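Local coordinates for hypothetical protein TA0175 (Thermoplasma acidophilum, PDB 1L6R) that dephosphorylates 2-phosphoglycolate to glycolate and phosphate as a magnesium-dependent homodimeric hydrolase of the haloacid dehalogenase-like superfamily, and also cleaves inorganic pyrophosphate, less efficiently, at residues 94-99 with 124-129; 136-141 with 145-150; 156-161 with 170-175. The protein carries 1 engineered substitution. One frame throughout, in Å; residues are numbered along the deposited sequence.

Contact 1 of 3, residues 94-99 with 124-129; sequences EEMSKR and VDYVRK
Met96 reaches toward helix 124-132 and overlaps both Tyr126 and Val127. Its CG, held anti to the backbone N (chi1 -155°), passes 3.7 Å from CG2 of Val127, the two side chains running past one another in opposite senses. The chain then bends at chi2 and chi3, which carries SD to 3.8 Å from CE2 of Tyr126. This is a Met-aromatic contact of oblique type: SD of Met96 is 5.0 Å from the centroid of the Tyr126 ring and 66° off the ring normal. The same sulfur also sits above one face of the Arg99 guanidinium, displaced toward its rim.

Arg99 and Tyr126 come at each other nearly perpendicularly, with guanidinium and ring planes 71° apart. The phenol oxygen is met near the guanidinium plane by both terminal nitrogens. NH1 points its N-H at OH, but at a modelled 2.4 Å between Arg99 NH1 and Tyr126 OH the details of this hydrogen bond are doubtful; the second bond, from NH2, is weak.

Beside the Arg99-Tyr126 pair, Met102, in a loop, packs against both Met96 of helix 87-96 and Val127 of helix 124-132. On another side of helix 124-132, Val124 and Arg128 rest on Trp145 of strand 144-149, in the antiparallel three-stranded sheet.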
# COMPACT_ATOMS: atom_id res chain seq x y z
N GLU A 94 -7.33 -22.66 -13.09
CA GLU A 94 -7.50 -23.96 -13.71
C GLU A 94 -7.77 -25.03 -12.66
O GLU A 94 -8.67 -25.86 -12.82
CB GLU A 94 -6.24 -24.32 -14.51
CG GLU A 94 -6.30 -25.65 -15.24
CD GLU A 94 -5.01 -25.97 -15.98
OE1 GLU A 94 -4.91 -27.07 -16.57
OE2 GLU A 94 -4.08 -25.13 -15.97
N GLU A 95 -7.01 -25.01 -11.57
CA GLU A 95 -7.17 -25.99 -10.50
C GLU A 95 -8.45 -25.77 -9.70
O GLU A 95 -9.22 -26.71 -9.46
CB GLU A 95 -5.97 -25.93 -9.55
CG GLU A 95 -4.61 -26.08 -10.22
CD GLU A 95 -3.45 -25.97 -9.25
OE1 GLU A 95 -3.35 -24.93 -8.55
OE2 GLU A 95 -2.64 -26.92 -9.17
N MET A 96 -8.68 -24.53 -9.28
CA MET A 96 -9.84 -24.20 -8.48
C MET A 96 -11.17 -24.42 -9.19
O MET A 96 -12.18 -24.76 -8.56
CB MET A 96 -9.72 -22.74 -8.02
CG MET A 96 -10.47 -22.41 -6.75
SD MET A 96 -9.96 -23.43 -5.33
CE MET A 96 -8.25 -23.05 -5.23
N SER A 97 -11.19 -24.24 -10.50
CA SER A 97 -12.43 -24.43 -11.25
C SER A 97 -12.87 -25.89 -11.25
O SER A 97 -14.02 -26.20 -11.59
CB SER A 97 -12.24 -23.94 -12.69
OG SER A 97 -11.33 -24.77 -13.40
N LYS A 98 -11.98 -26.79 -10.85
CA LYS A 98 -12.32 -28.21 -10.81
C LYS A 98 -13.12 -28.59 -9.57
O LYS A 98 -13.81 -29.60 -9.57
CB LYS A 98 -11.05 -29.06 -10.89
CG LYS A 98 -10.28 -28.91 -12.19
CD LYS A 98 -8.96 -29.68 -12.14
CE LYS A 98 -8.17 -29.52 -13.43
NZ LYS A 98 -6.84 -30.18 -13.35
N ARG A 99 -13.03 -27.78 -8.52
CA ARG A 99 -13.75 -28.11 -7.29
C ARG A 99 -14.58 -26.98 -6.68
O ARG A 99 -15.02 -27.07 -5.53
CB ARG A 99 -12.77 -28.66 -6.25
CG ARG A 99 -11.55 -27.80 -6.01
CD ARG A 99 -10.36 -28.67 -5.67
NE ARG A 99 -9.21 -27.89 -5.23
CZ ARG A 99 -9.18 -27.19 -4.10
NH1 ARG A 99 -10.25 -27.19 -3.31
NH2 ARG A 99 -8.10 -26.51 -3.76
N VAL A 124 -16.67 -17.69 -2.35
CA VAL A 124 -15.71 -16.60 -2.18
C VAL A 124 -14.74 -16.76 -1.02
O VAL A 124 -13.52 -16.59 -1.19
CB VAL A 124 -16.44 -15.23 -2.03
CG1 VAL A 124 -15.45 -14.15 -1.64
CG2 VAL A 124 -17.10 -14.85 -3.36
N ASP A 125 -15.25 -17.08 0.17
CA ASP A 125 -14.37 -17.19 1.33
C ASP A 125 -13.32 -18.28 1.16
O ASP A 125 -12.14 -18.07 1.46
CB ASP A 125 -15.19 -17.44 2.60
CG ASP A 125 -16.06 -16.26 2.98
OD1 ASP A 125 -15.78 -15.13 2.53
OD2 ASP A 125 -17.04 -16.46 3.74
N TYR A 126 -13.73 -19.43 0.65
CA TYR A 126 -12.78 -20.52 0.46
C TYR A 126 -11.71 -20.17 -0.58
O TYR A 126 -10.51 -20.37 -0.35
CB TYR A 126 -13.49 -21.78 0.02
CG TYR A 126 -12.54 -22.90 -0.31
CD1 TYR A 126 -11.81 -23.54 0.69
CD2 TYR A 126 -12.35 -23.31 -1.63
CE1 TYR A 126 -10.92 -24.56 0.39
CE2 TYR A 126 -11.45 -24.33 -1.94
CZ TYR A 126 -10.74 -24.95 -0.93
OH TYR A 126 -9.86 -25.97 -1.23
N VAL A 127 -12.14 -19.65 -1.72
CA VAL A 127 -11.19 -19.30 -2.77
C VAL A 127 -10.25 -18.18 -2.33
O VAL A 127 -9.07 -18.20 -2.68
CB VAL A 127 -11.92 -18.93 -4.07
CG1 VAL A 127 -10.93 -18.35 -5.07
CG2 VAL A 127 -12.58 -20.18 -4.67
N ARG A 128 -10.74 -17.23 -1.55
CA ARG A 128 -9.87 -16.16 -1.09
C ARG A 128 -8.77 -16.75 -0.19
O ARG A 128 -7.61 -16.39 -0.31
CB ARG A 128 -10.65 -15.08 -0.32
CG ARG A 128 -9.72 -14.05 0.32
CD ARG A 128 -10.46 -12.83 0.84
NE ARG A 128 -10.83 -11.92 -0.24
CZ ARG A 128 -12.06 -11.47 -0.45
NH1 ARG A 128 -13.05 -11.86 0.34
NH2 ARG A 128 -12.30 -10.62 -1.44
N LYS A 129 -9.16 -17.67 0.69
CA LYS A 129 -8.19 -18.30 1.58
C LYS A 129 -7.14 -19.04 0.76
O LYS A 129 -5.94 -18.91 1.01
CB LYS A 129 -8.89 -19.28 2.53
CG LYS A 129 -9.74 -18.61 3.61
CD LYS A 129 -10.39 -19.65 4.51
CE LYS A 129 -11.23 -19.00 5.60
NZ LYS A 129 -11.83 -20.01 6.51

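Contact 2 of 3, residues 136-141 with 145-150; sequences FVIFYS and WHLMNR
Tyr140 and Trp145 meet as a T-shaped pair: the edge of the tyrosine points at the face of the indole, with planes 85° apart and 5.2 Å between the tyrosine centroid and that of the five-membered ring. The nearest atoms are Tyr140 CD2 and Trp145 CD1, at 3.7 Å. Along the same face, Ile138 CD1 reaches the six-membered part of the indole, while Ile138 CG2 packs 3.6 Å from Leu147 CD1; Leu147 CD1 also touches Phe136 CB.

The other face has a different geometry. With CG between its backbone N and carbonyl carbon (chi1 56°), the Phe139 ring swings over the partner strand, where CB of His146 lies over one ring face, offset from the centre, and CG of Met148 comes obliquely to 3.5 Å from CE1 of Phe139.

These contacts belong to a beta hairpin, whose strands are tied by paired backbone bonds at Val137-Met148 and Phe139-His146. Strand 144-149 is the middle strand of a three-stranded antiparallel sheet, consistent with a HAD cap domain, and strand 115-117 flanks it on its other side. His146 turns its ring edge toward the Ser141 carbonyl, CE1 of His146 standing 2.9 Å from O of Ser141, and its NE2 makes a weak hydrogen bond to the carbonyl oxygen of Gly46, a magnesium-binding residue; a bound calcium ion lies about 4 Å from the side chain.

At the far end, the Asn149 amide is steeply turned against the Phe136 ring, OD1 at the ring edge, while its ND2 is bonded to Glu152 and to Ser85 O. Val137 CG1 sits over one face of the Arg150 guanidinium, 3.6 Å from CZ of Arg150. A water accepts from Arg150 NE and donates to Phe136 O, and Arg150 NH1 reaches Gln186 of the second subunit.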
# COMPACT_ATOMS: atom_id res chain seq x y z
N PHE A 136 -1.59 -14.61 -3.75
CA PHE A 136 -2.51 -13.82 -4.56
C PHE A 136 -3.59 -13.18 -3.69
O PHE A 136 -3.68 -13.46 -2.49
CB PHE A 136 -3.22 -14.70 -5.60
CG PHE A 136 -2.31 -15.58 -6.42
CD1 PHE A 136 -1.18 -15.05 -7.02
CD2 PHE A 136 -2.59 -16.93 -6.59
CE1 PHE A 136 -0.34 -15.87 -7.79
CE2 PHE A 136 -1.76 -17.74 -7.35
CZ PHE A 136 -0.64 -17.21 -7.96
N VAL A 137 -4.38 -12.31 -4.29
CA VAL A 137 -5.51 -11.70 -3.60
C VAL A 137 -6.66 -11.66 -4.60
O VAL A 137 -6.45 -11.76 -5.82
CB VAL A 137 -5.24 -10.25 -3.10
CG1 VAL A 137 -4.10 -10.25 -2.08
CG2 VAL A 137 -4.91 -9.34 -4.27
N ILE A 138 -7.89 -11.56 -4.09
CA ILE A 138 -9.04 -11.46 -4.98
C ILE A 138 -9.95 -10.33 -4.52
O ILE A 138 -10.05 -10.03 -3.33
CB ILE A 138 -9.91 -12.78 -5.07
CG1 ILE A 138 -10.62 -13.08 -3.74
CG2 ILE A 138 -9.05 -13.95 -5.53
CD1 ILE A 138 -11.68 -14.17 -3.88
N PHE A 139 -10.58 -9.68 -5.49
CA PHE A 139 -11.54 -8.61 -5.23
C PHE A 139 -12.31 -8.38 -6.51
O PHE A 139 -11.92 -8.86 -7.58
CB PHE A 139 -10.88 -7.30 -4.79
CG PHE A 139 -9.85 -6.78 -5.75
CD1 PHE A 139 -8.52 -7.16 -5.61
CD2 PHE A 139 -10.21 -5.95 -6.81
CE1 PHE A 139 -7.55 -6.71 -6.51
CE2 PHE A 139 -9.25 -5.49 -7.72
CZ PHE A 139 -7.92 -5.88 -7.56
N TYR A 140 -13.41 -7.66 -6.40
CA TYR A 140 -14.26 -7.36 -7.54
C TYR A 140 -14.07 -5.93 -8.02
O TYR A 140 -13.88 -5.01 -7.22
CB TYR A 140 -15.74 -7.58 -7.16
CG TYR A 140 -16.68 -7.50 -8.34
CD1 TYR A 140 -17.18 -6.27 -8.78
CD2 TYR A 140 -17.04 -8.65 -9.04
CE1 TYR A 140 -17.99 -6.20 -9.90
CE2 TYR A 140 -17.85 -8.58 -10.16
CZ TYR A 140 -18.32 -7.36 -10.58
OH TYR A 140 -19.12 -7.28 -11.69
N SER A 141 -14.08 -5.76 -9.34
CA SER A 141 -13.99 -4.43 -9.93
C SER A 141 -14.54 -4.47 -11.34
O SER A 141 -14.19 -5.34 -12.13
CB SER A 141 -12.56 -3.91 -9.97
OG SER A 141 -12.57 -2.54 -10.37
N TRP A 145 -14.48 -10.49 -10.98
CA TRP A 145 -13.54 -10.64 -9.89
C TRP A 145 -12.17 -10.65 -10.58
O TRP A 145 -12.06 -10.89 -11.79
CB TRP A 145 -13.72 -11.96 -9.15
CG TRP A 145 -14.92 -11.97 -8.28
CD1 TRP A 145 -16.20 -12.22 -8.66
CD2 TRP A 145 -14.94 -11.73 -6.87
NE1 TRP A 145 -17.03 -12.15 -7.56
CE2 TRP A 145 -16.29 -11.85 -6.45
CE3 TRP A 145 -13.96 -11.41 -5.92
CZ2 TRP A 145 -16.68 -11.66 -5.12
CZ3 TRP A 145 -14.35 -11.23 -4.59
CH2 TRP A 145 -15.71 -11.36 -4.21
N HIS A 146 -11.15 -10.42 -9.77
CA HIS A 146 -9.78 -10.38 -10.24
C HIS A 146 -8.90 -11.14 -9.29
O HIS A 146 -9.00 -10.95 -8.08
CB HIS A 146 -9.30 -8.93 -10.31
CG HIS A 146 -10.05 -8.11 -11.30
ND1 HIS A 146 -11.24 -7.47 -11.01
CD2 HIS A 146 -9.82 -7.92 -12.62
CE1 HIS A 146 -11.70 -6.92 -12.12
NE2 HIS A 146 -10.86 -7.17 -13.10
N LEU A 147 -8.08 -12.02 -9.84
CA LEU A 147 -7.11 -12.80 -9.08
C LEU A 147 -5.79 -12.12 -9.44
O LEU A 147 -5.29 -12.25 -10.57
CB LEU A 147 -7.11 -14.26 -9.52
CG LEU A 147 -6.06 -15.15 -8.86
CD1 LEU A 147 -6.30 -15.27 -7.36
CD2 LEU A 147 -6.08 -16.52 -9.52
N MET A 148 -5.25 -11.40 -8.47
CA MET A 148 -4.05 -10.61 -8.64
C MET A 148 -2.88 -11.09 -7.82
O MET A 148 -3.06 -11.73 -6.78
CB MET A 148 -4.33 -9.17 -8.20
CG MET A 148 -5.60 -8.54 -8.75
SD MET A 148 -5.58 -8.42 -10.53
CE MET A 148 -4.01 -7.60 -10.79
N ASN A 149 -1.68 -10.75 -8.28
CA ASN A 149 -0.47 -11.05 -7.53
C ASN A 149 -0.46 -9.99 -6.40
O ASN A 149 -0.89 -8.85 -6.61
CB ASN A 149 0.74 -10.87 -8.44
CG ASN A 149 0.85 -11.97 -9.49
OD1 ASN A 149 1.22 -13.10 -9.18
ND2 ASN A 149 0.52 -11.64 -10.74
N ARG A 150 -0.00 -10.36 -5.21
CA ARG A 150 0.04 -9.41 -4.11
C ARG A 150 0.89 -8.19 -4.51
O ARG A 150 2.01 -8.35 -4.99
CB ARG A 150 0.65 -10.07 -2.86
CG ARG A 150 0.93 -9.12 -1.69
CD ARG A 150 -0.32 -8.67 -0.97
NE ARG A 150 -1.01 -9.77 -0.31
CZ ARG A 150 -1.89 -9.63 0.68
NH1 ARG A 150 -2.20 -8.42 1.13
NH2 ARG A 150 -2.48 -10.70 1.20
O HOH W 1 -1.58 -12.50 -0.84

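Contact 3 of 3, residues 156-161 with 170-175; sequences FAVNKL and DEILVI
Val158 packs helix 154-164 against strand 172-175, the next strand along the chain, in the Rossmann-like core of the HAD fold. The strand lies beside and parallel to strand 7-11, which ends at the nucleophile Asp11, and the chain beyond it soon reaches the metal ligand Asp177.

The interface is purely apolar and rests on methyl placement. Val158 presents both of its branches to the strand: CG1 meets Ile172 and CG2 meets Val174. In Ile172 the longer branch takes the position anti to the carbonyl carbon (chi1 -63°), leaving the short CG2 methyl of Ile172 to approach Val158 CG1 at 4.2 Å, the two side chains running antiparallel alongside one another. The backbones stay well apart, with 8.4 Å between CA of Val158 and CA of Val174.

Ile172 and Val174 face the helix, whereas Leu173 and Ile175 pack on helix 215-223, so the strand is sandwiched between two helical layers. Met184 touches both Val158 and Val174. Val174 stands nearly perpendicular to Val158; its CG1, placed anti to its own carbonyl carbon (chi1 -61°), lies 4.1 Å from CG2 of Val158.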
# COMPACT_ATOMS: atom_id res chain seq x y z
N PHE A 156 0.69 0.56 -6.94
CA PHE A 156 1.82 0.25 -7.81
C PHE A 156 1.76 1.16 -9.04
O PHE A 156 2.77 1.74 -9.45
CB PHE A 156 1.75 -1.22 -8.23
CG PHE A 156 2.79 -1.61 -9.25
CD1 PHE A 156 4.04 -2.07 -8.85
CD2 PHE A 156 2.51 -1.52 -10.61
CE1 PHE A 156 5.01 -2.42 -9.79
CE2 PHE A 156 3.47 -1.86 -11.56
CZ PHE A 156 4.73 -2.31 -11.16
N ALA A 157 0.58 1.28 -9.64
CA ALA A 157 0.43 2.11 -10.83
C ALA A 157 0.70 3.60 -10.59
O ALA A 157 1.39 4.25 -11.38
CB ALA A 157 -0.97 1.93 -11.42
N VAL A 158 0.17 4.14 -9.50
CA VAL A 158 0.37 5.56 -9.20
C VAL A 158 1.84 5.83 -8.90
O VAL A 158 2.38 6.85 -9.32
CB VAL A 158 -0.55 6.00 -8.02
CG1 VAL A 158 -0.19 7.41 -7.57
CG2 VAL A 158 -2.00 5.98 -8.47
N ASN A 159 2.49 4.93 -8.18
CA ASN A 159 3.91 5.14 -7.92
C ASN A 159 4.69 5.10 -9.23
O ASN A 159 5.66 5.84 -9.40
CB ASN A 159 4.45 4.09 -6.95
CG ASN A 159 4.18 4.43 -5.51
OD1 ASN A 159 4.37 5.57 -5.10
ND2 ASN A 159 3.73 3.46 -4.74
N LYS A 160 4.26 4.25 -10.16
CA LYS A 160 4.93 4.16 -11.45
C LYS A 160 4.77 5.47 -12.22
O LYS A 160 5.71 5.96 -12.84
CB LYS A 160 4.36 2.99 -12.25
CG LYS A 160 4.99 2.81 -13.61
CD LYS A 160 4.83 1.39 -14.09
CE LYS A 160 5.67 0.43 -13.24
NZ LYS A 160 7.12 0.75 -13.32
N LEU A 161 3.57 6.06 -12.18
CA LEU A 161 3.33 7.33 -12.86
C LEU A 161 4.20 8.43 -12.22
O LEU A 161 4.77 9.28 -12.92
CB LEU A 161 1.85 7.71 -12.76
CG LEU A 161 0.89 6.87 -13.61
CD1 LEU A 161 -0.53 7.10 -13.16
CD2 LEU A 161 1.05 7.24 -15.09
N ASP A 170 2.24 15.26 -3.92
CA ASP A 170 1.26 16.35 -3.85
C ASP A 170 0.91 16.96 -5.21
O ASP A 170 0.04 17.82 -5.29
CB ASP A 170 1.73 17.45 -2.88
CG ASP A 170 3.02 18.12 -3.30
OD1 ASP A 170 3.46 19.06 -2.60
OD2 ASP A 170 3.62 17.72 -4.33
N GLU A 171 1.59 16.49 -6.26
CA GLU A 171 1.32 16.96 -7.62
C GLU A 171 0.42 15.96 -8.34
O GLU A 171 0.11 16.12 -9.52
CB GLU A 171 2.62 17.12 -8.41
CG GLU A 171 3.55 18.22 -7.87
CD GLU A 171 4.84 18.32 -8.65
OE1 GLU A 171 5.58 17.32 -8.74
OE2 GLU A 171 5.13 19.42 -9.19
N ILE A 172 -0.00 14.92 -7.62
CA ILE A 172 -0.86 13.89 -8.19
C ILE A 172 -2.22 13.88 -7.49
O ILE A 172 -2.30 13.96 -6.27
CB ILE A 172 -0.21 12.49 -8.01
CG1 ILE A 172 1.11 12.42 -8.77
CG2 ILE A 172 -1.18 11.39 -8.46
CD1 ILE A 172 1.92 11.18 -8.49
N LEU A 173 -3.27 13.80 -8.29
CA LEU A 173 -4.63 13.72 -7.78
C LEU A 173 -5.17 12.35 -8.16
O LEU A 173 -5.06 11.95 -9.32
CB LEU A 173 -5.52 14.81 -8.42
CG LEU A 173 -7.03 14.64 -8.23
CD1 LEU A 173 -7.40 14.82 -6.74
CD2 LEU A 173 -7.77 15.66 -9.09
N VAL A 174 -5.71 11.62 -7.19
CA VAL A 174 -6.31 10.33 -7.51
C VAL A 174 -7.82 10.44 -7.30
O VAL A 174 -8.29 11.13 -6.40
CB VAL A 174 -5.75 9.16 -6.64
CG1 VAL A 174 -4.25 9.02 -6.88
CG2 VAL A 174 -6.05 9.39 -5.17
N ILE A 175 -8.58 9.78 -8.17
CA ILE A 175 -10.04 9.78 -8.09
C ILE A 175 -10.46 8.31 -8.08
O ILE A 175 -10.11 7.54 -9.00
CB ILE A 175 -10.67 10.52 -9.29
CG1 ILE A 175 -10.15 11.97 -9.32
CG2 ILE A 175 -12.19 10.49 -9.19
CD1 ILE A 175 -10.66 12.79 -10.48

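Contacts 1 and 2 share one layered unit: helix 124-132 takes part in the first, and the strand following it, 136-141, in the second. They touch directly, Arg128 NH2 probably donating to Ile138 O at 3.0 Å. Contact 3 belongs to the core sheet, its centre about 33 Å from that of contact 1 and about 20 Å from that of contact 2. Chemistry follows place. Contact 1, farthest from the chain centre, combines a buried methionine-valine pair with an arginine-tyrosine hydrogen-bonded pair. Contact 2 is partly buried, adds backbone ladder bonds to aromatic packing, and approaches both metal and second subunit. Contact 3 is fully buried and joined by aliphatic methyls alone.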